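Local coordinates for protein O-methyltransferase, putative (Bacillus cereus, PDB 3DUW) that probably transfers methyl groups from S-adenosylmethionine to hydroxyl oxygens of an acceptor, and binds the product S-adenosyl-L-homocysteine in a Rossmann-like fold, at residues I65-G70 against V86-A91; A91-A96 against V114-A119; S72-A77 against A106-R111. One frame throughout, in Å; residues are numbered along the deposited sequence.

Contact 1: residues I65-G70 against V86-A91; sequences IGTLGG and VVTLEA. With SAH (S-adenosyl-L-homocysteine), chain C.
In the Rossmann-like fold of class I methyltransferases, the glycine-rich turn after the first strand and the acidic end of the second strand form the core of the cofactor site; here these are I65-G70 and V86-A91. The strands run parallel, with I65 and L89 in register, and G66 N donates to L89 O at 2.9 Å, lying in the carbonyl plane. E90 links the turn to SAH. Its CB packs against T67 OG1 at 3.4 Å. CG stands anti to the backbone N (chi1 176°), and the bend at chi2 (53°) turns the carboxylate toward the turn and the ribose of SAH. OE1 accepts from L68 N at 2.9 Å, from above the carboxylate plane (N-H...O 160°), more weakly from T67 N, and from SAH O3' at 2.7 Å. OE2 takes SAH O2' at 2.6 Å and also S92 N just beyond the strand. Both ribose hydroxyls are thus held by one carboxylate, whose negative charge is probably eased by the backbone N-H groups around it. L68 turns away from the strand, laying CB against SAH CB and CD1 against the ribose. G66 O receives the amino group of SAH. Beside E90 CB, T67 crosses T88 obliquely; T88 OG1 is also hydrogen-bonded to E64, T67 OG1 also has L89 O nearby, and the buried oxygens T67 OG1 and T88 OG1 lie 2.6 Å apart.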
# COMPACT_ATOMS: atom_id res chain seq x y z
N ILE A 65 -10.47 -3.60 14.14
CA ILE A 65 -11.45 -4.64 14.43
C ILE A 65 -10.72 -5.97 14.26
O ILE A 65 -10.37 -6.37 13.15
CB ILE A 65 -12.65 -4.56 13.46
CG1 ILE A 65 -13.22 -3.13 13.44
CG2 ILE A 65 -13.73 -5.54 13.89
CD1 ILE A 65 -14.40 -2.93 12.49
N GLY A 66 -10.47 -6.64 15.39
CA GLY A 66 -9.76 -7.90 15.39
C GLY A 66 -8.37 -7.68 15.97
O GLY A 66 -7.43 -7.36 15.23
N THR A 67 -8.21 -7.90 17.28
CA THR A 67 -6.94 -7.67 17.97
C THR A 67 -5.98 -8.88 18.09
O THR A 67 -4.76 -8.69 18.02
CB THR A 67 -7.19 -7.16 19.41
OG1 THR A 67 -8.29 -6.23 19.42
CG2 THR A 67 -5.93 -6.51 19.95
N LEU A 68 -6.53 -10.08 18.29
CA LEU A 68 -5.71 -11.28 18.50
C LEU A 68 -4.76 -11.04 19.69
O LEU A 68 -5.19 -10.96 20.84
CB LEU A 68 -4.86 -11.62 17.28
CG LEU A 68 -4.35 -13.04 17.17
CD1 LEU A 68 -5.48 -14.04 17.38
CD2 LEU A 68 -3.72 -13.26 15.80
N GLY A 69 -3.48 -10.89 19.41
CA GLY A 69 -2.53 -10.67 20.47
C GLY A 69 -1.97 -9.25 20.48
O GLY A 69 -1.07 -8.92 21.24
N GLY A 70 -2.51 -8.39 19.62
CA GLY A 70 -2.08 -7.00 19.55
C GLY A 70 -0.84 -6.74 18.69
O GLY A 70 -0.25 -5.66 18.76
N VAL A 86 -5.52 4.49 19.66
CA VAL A 86 -6.00 3.32 18.94
C VAL A 86 -7.06 2.65 19.81
O VAL A 86 -6.87 2.49 21.02
CB VAL A 86 -4.89 2.27 18.71
CG1 VAL A 86 -5.47 1.06 17.98
CG2 VAL A 86 -3.75 2.87 17.92
N VAL A 87 -8.17 2.29 19.19
CA VAL A 87 -9.24 1.58 19.87
C VAL A 87 -9.35 0.29 19.08
O VAL A 87 -9.61 0.32 17.87
CB VAL A 87 -10.58 2.33 19.81
CG1 VAL A 87 -11.68 1.49 20.43
CG2 VAL A 87 -10.47 3.67 20.53
N THR A 88 -9.12 -0.84 19.73
CA THR A 88 -9.17 -2.13 19.05
C THR A 88 -10.21 -3.05 19.69
O THR A 88 -10.35 -3.09 20.92
CB THR A 88 -7.77 -2.78 19.01
OG1 THR A 88 -7.82 -3.98 18.24
CG2 THR A 88 -7.26 -3.08 20.41
N LEU A 89 -10.94 -3.78 18.85
CA LEU A 89 -12.01 -4.66 19.29
C LEU A 89 -11.67 -6.15 19.19
O LEU A 89 -11.23 -6.63 18.14
CB LEU A 89 -13.26 -4.36 18.46
CG LEU A 89 -13.56 -2.86 18.29
CD1 LEU A 89 -14.83 -2.68 17.49
CD2 LEU A 89 -13.68 -2.19 19.65
N GLU A 90 -11.89 -6.87 20.28
CA GLU A 90 -11.59 -8.30 20.35
C GLU A 90 -12.69 -9.08 21.07
O GLU A 90 -13.05 -8.75 22.20
CB GLU A 90 -10.25 -8.50 21.04
CG GLU A 90 -9.84 -9.94 21.26
CD GLU A 90 -9.89 -10.75 19.98
OE1 GLU A 90 -9.33 -10.29 18.96
OE2 GLU A 90 -10.48 -11.86 19.99
N ALA A 91 -13.20 -10.12 20.42
CA ALA A 91 -14.27 -10.93 21.00
C ALA A 91 -13.82 -11.90 22.09
O ALA A 91 -14.56 -12.14 23.04
CB ALA A 91 -14.98 -11.70 19.89
N SAH C . -5.13 -8.04 13.18
CA SAH C . -4.49 -8.90 14.24
CB SAH C . -5.03 -10.29 14.18
CG SAH C . -6.51 -10.48 14.40
SD SAH C . -6.96 -12.22 13.98
C SAH C . -2.95 -8.96 13.94
O SAH C . -2.53 -8.41 12.92
OXT SAH C . -2.23 -9.59 14.79
C5' SAH C . -8.70 -12.08 13.98
C4' SAH C . -9.26 -11.74 15.44
O4' SAH C . -10.66 -11.65 15.19
C3' SAH C . -9.15 -12.85 16.49
O3' SAH C . -8.42 -12.42 17.64
C2' SAH C . -10.66 -13.20 16.78
O2' SAH C . -10.88 -13.67 18.10
C1' SAH C . -11.36 -11.90 16.45
N9 SAH C . -12.68 -11.95 16.22
C8 SAH C . -13.49 -12.87 15.58
N7 SAH C . -14.75 -12.57 15.55
C5 SAH C . -14.83 -11.33 16.23
C6 SAH C . -15.96 -10.48 16.53
N6 SAH C . -17.22 -10.76 16.17
N1 SAH C . -15.65 -9.33 17.21
C2 SAH C . -14.39 -9.00 17.59
N3 SAH C . -13.28 -9.78 17.33
C4 SAH C . -13.58 -10.93 16.65

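Contact 2: residues A91-A96 against V114-A119; sequences ASEKHA and VRTGLA. With SAH (S-adenosyl-L-homocysteine), chain C.
Backbones come closest where A91 leaves its strand and G117 follows the neighbouring one, their CA atoms 4.3 Å apart, and A91 CA makes a CH...O contact with G117 O at 3.3 Å. The phi of G117 (138°) lies in a region that a side chain would crowd against the preceding carbonyl. Segments 91-96 and 114-119 belong to the beta-alpha-beta unit of strand 85-90, helix 93-105 and strand 112-116. S92 is the N-cap of that helix, its OG accepting from H95 N at 3.0 Å in an almost straight bond (176°), while its CB lies over one face of the H95 ring, near its rim. A96 CB meets V114 CG1 at 4.0 Å and also comes up against T116 OG1, and A91 CB touches the L118 CD2 branch, whose tip reaches back although L118 starts off pointing away. With CG2 anti to the backbone N, T116 sets that methyl near E93 CA and directs OG1 to R100 and to a water, which donates to E93 O. SAH lies along the junction: H95 ND1 donates to O3' at 2.9 Å, and A119 N donates to adenine N1 at 2.9 Å. A91 CB packs on the adenine carbons C2 and C4. ND1 as donor to O3', with a weak second bond to E90 OE2, is consistent with a proton on that nitrogen, which the nearby carboxylate would probably stabilise.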
# COMPACT_ATOMS: atom_id res chain seq x y z
N ALA A 91 -13.20 -10.12 20.42
CA ALA A 91 -14.27 -10.93 21.00
C ALA A 91 -13.82 -11.90 22.09
O ALA A 91 -14.56 -12.14 23.04
CB ALA A 91 -14.98 -11.70 19.89
N SER A 92 -12.63 -12.46 21.95
CA SER A 92 -12.12 -13.41 22.93
C SER A 92 -11.52 -12.73 24.16
O SER A 92 -10.61 -11.91 24.04
CB SER A 92 -11.06 -14.31 22.28
OG SER A 92 -10.35 -15.05 23.26
N GLU A 93 -12.04 -13.07 25.33
CA GLU A 93 -11.54 -12.49 26.57
C GLU A 93 -10.06 -12.84 26.72
O GLU A 93 -9.26 -12.00 27.12
CB GLU A 93 -12.31 -13.04 27.77
CG GLU A 93 -12.26 -12.12 28.99
CD GLU A 93 -12.88 -12.72 30.22
OE1 GLU A 93 -13.94 -13.38 30.10
OE2 GLU A 93 -12.32 -12.53 31.32
N LYS A 94 -9.71 -14.08 26.39
CA LYS A 94 -8.33 -14.53 26.47
C LYS A 94 -7.45 -13.73 25.50
O LYS A 94 -6.42 -13.20 25.89
CB LYS A 94 -8.22 -16.02 26.14
CG LYS A 94 -6.79 -16.52 26.07
CD LYS A 94 -6.72 -18.02 25.81
CE LYS A 94 -5.29 -18.47 25.58
NZ LYS A 94 -5.20 -19.93 25.31
N HIS A 95 -7.87 -13.63 24.24
CA HIS A 95 -7.08 -12.86 23.28
C HIS A 95 -6.90 -11.43 23.76
O HIS A 95 -5.79 -10.89 23.74
CB HIS A 95 -7.76 -12.82 21.91
CG HIS A 95 -7.79 -14.13 21.19
ND1 HIS A 95 -8.18 -14.25 19.88
CD2 HIS A 95 -7.50 -15.39 21.61
CE1 HIS A 95 -8.13 -15.52 19.51
NE2 HIS A 95 -7.73 -16.23 20.55
N ALA A 96 -8.00 -10.81 24.19
CA ALA A 96 -7.96 -9.43 24.64
C ALA A 96 -6.98 -9.20 25.77
O ALA A 96 -6.23 -8.22 25.75
CB ALA A 96 -9.36 -8.98 25.05
N VAL A 114 -8.14 -1.58 24.44
CA VAL A 114 -8.62 -2.85 23.93
C VAL A 114 -10.00 -3.06 24.54
O VAL A 114 -10.13 -3.12 25.77
CB VAL A 114 -7.71 -4.03 24.35
CG1 VAL A 114 -8.28 -5.34 23.83
CG2 VAL A 114 -6.30 -3.83 23.82
N ARG A 115 -11.02 -3.17 23.70
CA ARG A 115 -12.38 -3.39 24.19
C ARG A 115 -12.82 -4.82 23.90
O ARG A 115 -12.85 -5.25 22.75
CB ARG A 115 -13.36 -2.40 23.54
CG ARG A 115 -14.77 -2.52 24.11
CD ARG A 115 -15.72 -1.43 23.62
NE ARG A 115 -15.26 -0.09 23.96
CZ ARG A 115 -16.04 0.89 24.38
NH1 ARG A 115 -17.35 0.69 24.53
NH2 ARG A 115 -15.53 2.08 24.65
N THR A 116 -13.16 -5.54 24.96
CA THR A 116 -13.59 -6.93 24.83
C THR A 116 -15.06 -7.04 24.49
O THR A 116 -15.90 -6.34 25.06
CB THR A 116 -13.33 -7.71 26.13
OG1 THR A 116 -11.95 -7.63 26.47
CG2 THR A 116 -13.73 -9.17 25.96
N GLY A 117 -15.38 -7.94 23.56
CA GLY A 117 -16.76 -8.15 23.17
C GLY A 117 -16.92 -8.30 21.67
O GLY A 117 -15.98 -8.07 20.91
N LEU A 118 -18.11 -8.70 21.24
CA LEU A 118 -18.37 -8.84 19.81
C LEU A 118 -18.26 -7.44 19.21
O LEU A 118 -18.84 -6.48 19.73
CB LEU A 118 -19.76 -9.42 19.58
CG LEU A 118 -19.97 -10.84 20.11
CD1 LEU A 118 -21.41 -11.27 19.90
CD2 LEU A 118 -19.02 -11.80 19.41
N ALA A 119 -17.50 -7.32 18.13
CA ALA A 119 -17.30 -6.03 17.48
C ALA A 119 -18.58 -5.25 17.21
O ALA A 119 -18.63 -4.05 17.47
CB ALA A 119 -16.52 -6.21 16.18
N SAH C . -5.13 -8.04 13.18
CA SAH C . -4.49 -8.90 14.24
CB SAH C . -5.03 -10.29 14.18
CG SAH C . -6.51 -10.48 14.40
SD SAH C . -6.96 -12.22 13.98
C SAH C . -2.95 -8.96 13.94
O SAH C . -2.53 -8.41 12.92
OXT SAH C . -2.23 -9.59 14.79
C5' SAH C . -8.70 -12.08 13.98
C4' SAH C . -9.26 -11.74 15.44
O4' SAH C . -10.66 -11.65 15.19
C3' SAH C . -9.15 -12.85 16.49
O3' SAH C . -8.42 -12.42 17.64
C2' SAH C . -10.66 -13.20 16.78
O2' SAH C . -10.88 -13.67 18.10
C1' SAH C . -11.36 -11.90 16.45
N9 SAH C . -12.68 -11.95 16.22
C8 SAH C . -13.49 -12.87 15.58
N7 SAH C . -14.75 -12.57 15.55
C5 SAH C . -14.83 -11.33 16.23
C6 SAH C . -15.96 -10.48 16.53
N6 SAH C . -17.22 -10.76 16.17
N1 SAH C . -15.65 -9.33 17.21
C2 SAH C . -14.39 -9.00 17.59
N3 SAH C . -13.28 -9.78 17.33
C4 SAH C . -13.58 -10.93 16.65
O HOH W 1 -10.67 -9.58 28.03

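Contact 3: residues S72-A77 against A106-R111; sequences STIWLA and ANLNDR. With SAH (S-adenosyl-L-homocysteine), chain C.
I74, L108 and R111 each set CG1 or CG anti to the carbonyl carbon, turning helix 71-77 and loop 106-111 onto each other. The contact packs that helix against the connection from helix 93-105 into strand 112-116 of the Rossmann-like fold. In I74, CG2 is anti to the backbone N, so this methyl meets L108 CD1 at 3.9 Å, while CG1 carries CD1 to A106 CB, placed by the backbone alone, also 3.9 Å away. L108 (chi1 -68°) crosses I74 at about a right angle, and its CD1 rests on A77 CB at 4.0 Å, bridging two residues one helical turn apart. A Schellman motif ends helix 93-105 at N107. L25 and V28 of helix 23-34 continue the apolar packing on I74. S72, at the other end of this helical segment, serves SAH, its OG accepting from SAH N at 3.0 Å and also bonded to E64. R111 runs extended to NE, and NH1 donates to A77 O at 2.9 Å, from above the carbonyl plane and bent to 132° at hydrogen. A cationic group thus meets the helix C-terminus, where its charge probably complements the negative end of the helix dipole.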
# COMPACT_ATOMS: atom_id res chain seq x y z
N SER A 72 -0.62 -6.44 15.25
CA SER A 72 -0.91 -5.36 14.31
C SER A 72 -1.15 -4.06 15.07
O SER A 72 -0.78 -2.99 14.62
CB SER A 72 -2.15 -5.68 13.49
OG SER A 72 -3.26 -5.93 14.33
N THR A 73 -1.78 -4.18 16.24
CA THR A 73 -2.10 -3.03 17.07
C THR A 73 -0.85 -2.23 17.42
O THR A 73 -0.86 -1.00 17.40
CB THR A 73 -2.78 -3.48 18.37
OG1 THR A 73 -3.62 -4.60 18.10
CG2 THR A 73 -3.61 -2.35 18.94
N ILE A 74 0.22 -2.94 17.76
CA ILE A 74 1.48 -2.29 18.11
C ILE A 74 2.06 -1.56 16.89
O ILE A 74 2.53 -0.42 17.01
CB ILE A 74 2.47 -3.33 18.67
CG1 ILE A 74 1.99 -3.78 20.05
CG2 ILE A 74 3.87 -2.74 18.74
CD1 ILE A 74 2.69 -5.02 20.58
N TRP A 75 2.02 -2.19 15.72
CA TRP A 75 2.53 -1.54 14.52
C TRP A 75 1.73 -0.27 14.25
O TRP A 75 2.31 0.77 13.92
CB TRP A 75 2.40 -2.47 13.30
CG TRP A 75 3.47 -3.52 13.19
CD1 TRP A 75 3.34 -4.85 13.43
CD2 TRP A 75 4.82 -3.32 12.75
NE1 TRP A 75 4.52 -5.50 13.16
CE2 TRP A 75 5.45 -4.59 12.74
CE3 TRP A 75 5.57 -2.20 12.35
CZ2 TRP A 75 6.78 -4.77 12.36
CZ3 TRP A 75 6.90 -2.38 11.97
CH2 TRP A 75 7.49 -3.66 11.98
N LEU A 76 0.41 -0.35 14.38
CA LEU A 76 -0.45 0.80 14.16
C LEU A 76 -0.18 1.91 15.17
O LEU A 76 -0.02 3.08 14.80
CB LEU A 76 -1.92 0.39 14.24
CG LEU A 76 -2.45 -0.50 13.10
CD1 LEU A 76 -3.79 -1.09 13.48
CD2 LEU A 76 -2.57 0.32 11.83
N ALA A 77 -0.12 1.55 16.44
CA ALA A 77 0.11 2.53 17.49
C ALA A 77 1.46 3.23 17.33
O ALA A 77 1.59 4.42 17.62
CB ALA A 77 0.04 1.86 18.85
N ALA A 106 4.98 -3.39 25.40
CA ALA A 106 5.50 -2.53 24.34
C ALA A 106 5.39 -1.06 24.75
O ALA A 106 5.71 -0.16 23.97
CB ALA A 106 4.74 -2.78 23.04
N ASN A 107 4.94 -0.83 25.98
CA ASN A 107 4.78 0.52 26.52
C ASN A 107 3.86 1.40 25.68
O ASN A 107 4.19 2.55 25.39
CB ASN A 107 6.14 1.20 26.68
CG ASN A 107 7.03 0.50 27.68
OD1 ASN A 107 6.64 0.28 28.83
ND2 ASN A 107 8.24 0.14 27.25
N LEU A 108 2.71 0.86 25.30
CA LEU A 108 1.76 1.59 24.47
C LEU A 108 0.35 1.63 25.06
O LEU A 108 -0.59 2.09 24.42
CB LEU A 108 1.71 0.98 23.07
CG LEU A 108 2.97 1.17 22.23
CD1 LEU A 108 2.95 0.20 21.06
CD2 LEU A 108 3.08 2.61 21.75
N ASN A 109 0.20 1.13 26.29
CA ASN A 109 -1.11 1.12 26.92
C ASN A 109 -1.71 2.52 27.05
O ASN A 109 -2.92 2.68 27.17
CB ASN A 109 -1.03 0.47 28.30
CG ASN A 109 0.10 1.02 29.13
OD1 ASN A 109 1.27 0.79 28.83
ND2 ASN A 109 -0.23 1.77 30.17
N ASP A 110 -0.85 3.54 27.02
CA ASP A 110 -1.32 4.92 27.12
C ASP A 110 -1.94 5.38 25.81
O ASP A 110 -2.69 6.36 25.78
CB ASP A 110 -0.16 5.85 27.50
CG ASP A 110 0.82 6.06 26.37
OD1 ASP A 110 1.19 5.07 25.70
OD2 ASP A 110 1.23 7.22 26.15
N ARG A 111 -1.63 4.68 24.72
CA ARG A 111 -2.15 5.02 23.39
C ARG A 111 -3.21 4.04 22.89
O ARG A 111 -3.89 4.32 21.91
CB ARG A 111 -1.03 5.03 22.35
CG ARG A 111 -0.02 6.15 22.43
CD ARG A 111 0.92 6.04 21.24
NE ARG A 111 1.95 7.07 21.23
CZ ARG A 111 2.90 7.17 20.30
NH1 ARG A 111 2.95 6.30 19.30
NH2 ARG A 111 3.80 8.14 20.38
N SAH C . -5.13 -8.04 13.18
CA SAH C . -4.49 -8.90 14.24
CB SAH C . -5.03 -10.29 14.18
CG SAH C . -6.51 -10.48 14.40
SD SAH C . -6.96 -12.22 13.98
C SAH C . -2.95 -8.96 13.94
O SAH C . -2.53 -8.41 12.92
OXT SAH C . -2.23 -9.59 14.79
C5' SAH C . -8.70 -12.08 13.98
C4' SAH C . -9.26 -11.74 15.44
O4' SAH C . -10.66 -11.65 15.19
C3' SAH C . -9.15 -12.85 16.49
O3' SAH C . -8.42 -12.42 17.64
C2' SAH C . -10.66 -13.20 16.78
O2' SAH C . -10.88 -13.67 18.10
C1' SAH C . -11.36 -11.90 16.45
N9 SAH C . -12.68 -11.95 16.22
C8 SAH C . -13.49 -12.87 15.58
N7 SAH C . -14.75 -12.57 15.55
C5 SAH C . -14.83 -11.33 16.23
C6 SAH C . -15.96 -10.48 16.53
N6 SAH C . -17.22 -10.76 16.17
N1 SAH C . -15.65 -9.33 17.21
C2 SAH C . -14.39 -9.00 17.59
N3 SAH C . -13.28 -9.78 17.33
C4 SAH C . -13.58 -10.93 16.65

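Overall arrangement
All three contacts belong to the parallel part of one mixed sheet and the helices linking its strands. Contacts 1 and 2 have centres about 7 Å apart, share A91 and follow in series along the chain; strands 85-90 and 112-116 are neighbours, and E90 O meets G117 N at 2.8 Å, a probable hydrogen bond. Contact 3 alternates with both along the chain, its centre about 11 Å from contact 1 and about 16 Å from contact 2. It reaches contact 1 through T73, packed beside T67 and T88. Contacts 1 and 2 build part of the SAH pocket, while contact 3 adds S72 and otherwise packs away from the ligand.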